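PDB 2EGJ: putative esterase aq_1494 from Aquifex aeolicus, which probably hydrolyses acyl-CoA thioesters, releasing the free acid and coenzyme A. Local coordinates for the interface of chains A and B. Coordinates in Å, arbitrary orientation; residue numbers count along the deposited sequence, not the author numbering. Chains: chain A/B, Hypothetical protein aq_1494.

Contact 1: the interface of chains A and B. Residues chain A 26, 30, 33, 56, 58-59; chain B 22-23, 63.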
# COMPACT_ATOMS: atom_id res chain seq x y z
N PHE A 26 -6.81 6.90 -5.77
CA PHE A 26 -7.61 7.34 -4.61
C PHE A 26 -6.77 7.93 -3.49
O PHE A 26 -7.21 8.85 -2.78
CB PHE A 26 -8.51 6.19 -4.13
CG PHE A 26 -9.46 5.74 -5.22
CD1 PHE A 26 -10.59 6.51 -5.52
CD2 PHE A 26 -9.15 4.63 -6.01
CE1 PHE A 26 -11.46 6.14 -6.58
CE2 PHE A 26 -10.00 4.25 -7.07
CZ PHE A 26 -11.16 5.01 -7.34
N GLU A 30 -6.97 11.73 -1.94
CA GLU A 30 -6.89 12.01 -0.51
C GLU A 30 -5.85 13.09 -0.19
O GLU A 30 -6.13 14.04 0.59
CB GLU A 30 -6.58 10.73 0.28
CG GLU A 30 -6.49 10.97 1.81
CD GLU A 30 -6.11 9.72 2.53
OE1 GLU A 30 -6.96 8.82 2.65
OE2 GLU A 30 -4.95 9.66 2.96
N ARG A 33 -7.15 16.48 -1.21
CA ARG A 33 -8.17 16.98 -0.28
C ARG A 33 -7.51 17.51 0.99
O ARG A 33 -7.91 18.53 1.51
CB ARG A 33 -9.18 15.89 0.13
CG ARG A 33 -10.14 15.43 -0.95
CD ARG A 33 -11.27 14.59 -0.32
NE ARG A 33 -10.82 13.31 0.27
CZ ARG A 33 -10.55 12.20 -0.41
NH1 ARG A 33 -10.60 12.17 -1.73
NH2 ARG A 33 -10.22 11.10 0.25
N LEU A 56 -16.34 8.51 3.79
CA LEU A 56 -16.52 8.41 2.34
C LEU A 56 -17.76 7.59 2.00
O LEU A 56 -17.96 6.48 2.51
CB LEU A 56 -15.29 7.78 1.69
CG LEU A 56 -15.38 7.65 0.17
CD1 LEU A 56 -15.17 8.99 -0.49
CD2 LEU A 56 -14.31 6.65 -0.25
N ASN A 58 -18.96 7.40 -1.54
CA ASN A 58 -18.65 6.72 -2.80
C ASN A 58 -17.44 7.33 -3.50
O ASN A 58 -16.99 8.46 -3.18
CB ASN A 58 -19.89 6.60 -3.70
CG ASN A 58 -20.38 7.93 -4.21
OD1 ASN A 58 -19.67 8.65 -4.92
ND2 ASN A 58 -21.62 8.28 -3.84
N ALA A 59 -16.88 6.60 -4.45
CA ALA A 59 -15.70 7.09 -5.15
C ALA A 59 -15.73 6.51 -6.56
O ALA A 59 -16.13 5.36 -6.74
CB ALA A 59 -14.42 6.67 -4.42
N HIS B 22 -10.47 3.12 2.10
CA HIS B 22 -11.31 2.93 0.90
C HIS B 22 -10.55 2.43 -0.35
O HIS B 22 -11.11 1.68 -1.16
CB HIS B 22 -12.13 4.20 0.60
CG HIS B 22 -11.32 5.36 0.11
ND1 HIS B 22 -10.67 6.22 0.95
CD2 HIS B 22 -11.12 5.83 -1.15
CE1 HIS B 22 -10.04 7.14 0.23
NE2 HIS B 22 -10.33 6.95 -1.04
N SER B 23 -9.28 2.83 -0.48
CA SER B 23 -8.48 2.46 -1.67
C SER B 23 -8.23 0.93 -1.69
O SER B 23 -8.03 0.34 -2.75
CB SER B 23 -7.15 3.24 -1.72
OG SER B 23 -6.30 2.81 -0.66
N TYR B 63 -19.74 2.80 -0.42
CA TYR B 63 -19.37 2.27 0.87
C TYR B 63 -20.55 2.42 1.81
O TYR B 63 -21.04 3.54 2.05
CB TYR B 63 -18.14 3.01 1.41
CG TYR B 63 -16.95 2.91 0.48
CD1 TYR B 63 -16.00 1.91 0.63
CD2 TYR B 63 -16.81 3.82 -0.60
CE1 TYR B 63 -14.89 1.82 -0.27
CE2 TYR B 63 -15.73 3.72 -1.50
CZ TYR B 63 -14.78 2.72 -1.31
OH TYR B 63 -13.72 2.68 -2.18
O HOH W 1 -9.84 9.37 -2.20
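The imidazole of B:His22 carries a methyl of A:Leu56 over one face: CD2 sits 3.6 Å from the ring centroid, a CH-pi contact. Beyond the rim, and off the plane on the side away from the leucine, lies CB of A:Phe26, 3.7 Å from ring atom NE2. A second flat group, the guanidinium of A:Arg33, has CA of A:Glu30 above one face, while a water lies in its plane at the edge. The guanidinium and imidazole planes are turned 50° apart and meet through this water. The water is 2.7 Å from B:His22 NE2 and also bonds the main-chain oxygen O of A:Phe26; NH1 and NH2 of A:Arg33 both reach it, NH2 at 3.0 Å. Four polar atoms of three residues, drawn from both chains, thus meet at this water, and the bend of the arginine chain at chi3 (-65°) brings its fork back to it. Histidine suits the place because it offers a flat face to the methyl and a ring nitrogen to the water.

On its other flank the same A:Leu56 methyl touches the phenol ring of B:Tyr63, with CD2 3.5 Å from CE2, so that the branched side chain is wedged between two aromatic groups of the partner. Having CG anti to the backbone N (chi1 -180°) sends the leucine across the interface. The B:Tyr63 hydroxyl OH bonds the carbonyl O of B:His22 at 3.0 Å, approaching from above the carbonyl plane, and so ties the ring to the backbone that bears the histidine. An alanine in place of B:His22 would probably leave the A:Leu56 methyl facing a gap and rob the bridging water of its partner in chain B.

Here B:His22 and B:Ser23, which open helix 22-39, and B:Tyr63, which ends strand 53-63, meet helix 23-39 and strand 52-63 of chain A, in what is probably the family's hot-dog dimer interface.

Contact 2: the interface of chains A and B. Residues chain A 23-24, 26-27; chain B 21, 23-24, 27.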
# COMPACT_ATOMS: atom_id res chain seq x y z
N SER A 23 -5.64 1.65 -7.77
CA SER A 23 -6.05 1.94 -6.39
C SER A 23 -5.29 3.14 -5.80
O SER A 23 -5.81 3.82 -4.92
CB SER A 23 -5.86 0.70 -5.50
OG SER A 23 -4.49 0.39 -5.35
N ASN A 24 -4.08 3.42 -6.31
CA ASN A 24 -3.28 4.53 -5.77
C ASN A 24 -3.84 5.89 -6.14
O ASN A 24 -3.53 6.89 -5.52
CB ASN A 24 -1.81 4.44 -6.19
CG ASN A 24 -1.10 3.27 -5.55
OD1 ASN A 24 -0.22 2.62 -6.17
ND2 ASN A 24 -1.48 2.96 -4.33
N PHE A 26 -6.81 6.90 -5.77
CA PHE A 26 -7.61 7.34 -4.61
C PHE A 26 -6.77 7.93 -3.49
O PHE A 26 -7.21 8.85 -2.78
CB PHE A 26 -8.51 6.19 -4.13
CG PHE A 26 -9.46 5.74 -5.22
CD1 PHE A 26 -10.59 6.51 -5.52
CD2 PHE A 26 -9.15 4.63 -6.01
CE1 PHE A 26 -11.46 6.14 -6.58
CE2 PHE A 26 -10.00 4.25 -7.07
CZ PHE A 26 -11.16 5.01 -7.34
N ARG A 27 -5.56 7.41 -3.32
CA ARG A 27 -4.60 7.94 -2.35
C ARG A 27 -4.16 9.34 -2.78
O ARG A 27 -4.14 10.27 -1.98
CB ARG A 27 -3.44 6.96 -2.20
CG ARG A 27 -3.98 5.61 -1.68
CD ARG A 27 -2.88 4.54 -1.49
NE ARG A 27 -3.49 3.32 -0.96
CZ ARG A 27 -2.81 2.35 -0.33
NH1 ARG A 27 -1.49 2.47 -0.15
NH2 ARG A 27 -3.46 1.29 0.14
N HIS B 21 -9.02 1.22 4.73
CA HIS B 21 -8.93 2.38 3.86
C HIS B 21 -9.70 2.12 2.56
O HIS B 21 -9.57 1.05 1.96
CB HIS B 21 -7.47 2.74 3.53
CG HIS B 21 -7.33 4.10 2.90
ND1 HIS B 21 -7.24 4.30 1.54
CD2 HIS B 21 -7.34 5.34 3.46
CE1 HIS B 21 -7.18 5.59 1.28
NE2 HIS B 21 -7.23 6.25 2.43
N SER B 23 -9.28 2.83 -0.48
CA SER B 23 -8.48 2.46 -1.67
C SER B 23 -8.23 0.93 -1.69
O SER B 23 -8.03 0.34 -2.75
CB SER B 23 -7.15 3.24 -1.72
OG SER B 23 -6.30 2.81 -0.66
N ASN B 24 -8.24 0.30 -0.51
CA ASN B 24 -7.95 -1.14 -0.46
C ASN B 24 -9.09 -1.98 -1.01
O ASN B 24 -8.88 -3.15 -1.37
CB ASN B 24 -7.61 -1.60 0.96
CG ASN B 24 -6.30 -1.06 1.45
OD1 ASN B 24 -6.16 -0.74 2.65
ND2 ASN B 24 -5.32 -0.94 0.55
N ARG B 27 -8.26 -3.21 -4.34
CA ARG B 27 -7.31 -4.34 -4.22
C ARG B 27 -8.04 -5.64 -3.94
O ARG B 27 -7.75 -6.65 -4.59
CB ARG B 27 -6.23 -4.02 -3.20
CG ARG B 27 -5.44 -2.77 -3.58
CD ARG B 27 -4.46 -2.32 -2.49
NE ARG B 27 -3.73 -1.16 -3.01
CZ ARG B 27 -2.50 -0.78 -2.64
NH1 ARG B 27 -1.82 -1.43 -1.68
NH2 ARG B 27 -1.97 0.29 -3.23
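The hydroxyl OG of B:Ser23 is gripped from both chains: A:Arg27 bonds it through NE at 2.9 Å and, more weakly, through NH2, while it is also hydrogen-bonded to B:His21 ND1 of its own chain at 2.8 Å. In this hot-dog protein of the 4-hydroxybenzoyl-CoA thioesterase family, the serine and arginine lie at the start and first turns of the long helix, with B:His21 in the loop just before it, and the two-fold axis repeats the arrangement. In the twin, B:Arg27 NE reaches A:Ser23 OG at 2.9 Å and NH2 reaches the same oxygen at 3.3 Å, both with the oxygen close to the guanidinium plane. Serine suits this place, since it offers its oxygen to an arginine arriving side-on, and its shortness is likely to let the helices come close.

Each arginine runs straight from CG to NE (chi3 178° in A:Arg27), which carries its planar group over to the other helix. There the two guanidinium groups stack, their planes 19° apart and NH2 of each lying above the centre of the other, with CZ of A:Arg27 3.9 Å from CZ of B:Arg27. Two like charges would ordinarily resist such closeness; the serine oxygens at the edges are likely to ease it, and arginine's flat, delocalised head allows the face-to-face approach.

The carboxamides of A:Asn24 and B:Asn24 also come to the edges of these groups, steeply inclined to them. As modelled, A:Asn24 ND2 lies 2.9 Å from B:Arg27 NH2, which sets donor against donor; the twin pair does the same. The amide orientation is therefore doubtful, and turning it over would probably place OD1 there as an acceptor. Nearer the backbone, the aliphatic CG of A:Arg27 lies 4.0 Å from CB of B:Ser23.

Contact 1 and contact 2 have centres about 8 Å apart and share A:Phe26 and B:Ser23, so they form one continuous stretch of the two-fold interface. The helices that begin at residues 22-23 serve both: contact 2 lies near the two-fold axis and contains both halves of its pair, whereas contact 1 adds the strands ending at residue 63 and recurs elsewhere with the chains exchanged. The predicted active-site A:Asp15 lies about 12 Å from the centre of contact 2 and 18 Å from that of contact 1. This arrangement resembles the family's usual hot-dog dimer, and two such pairs may make up the four-chain assembly.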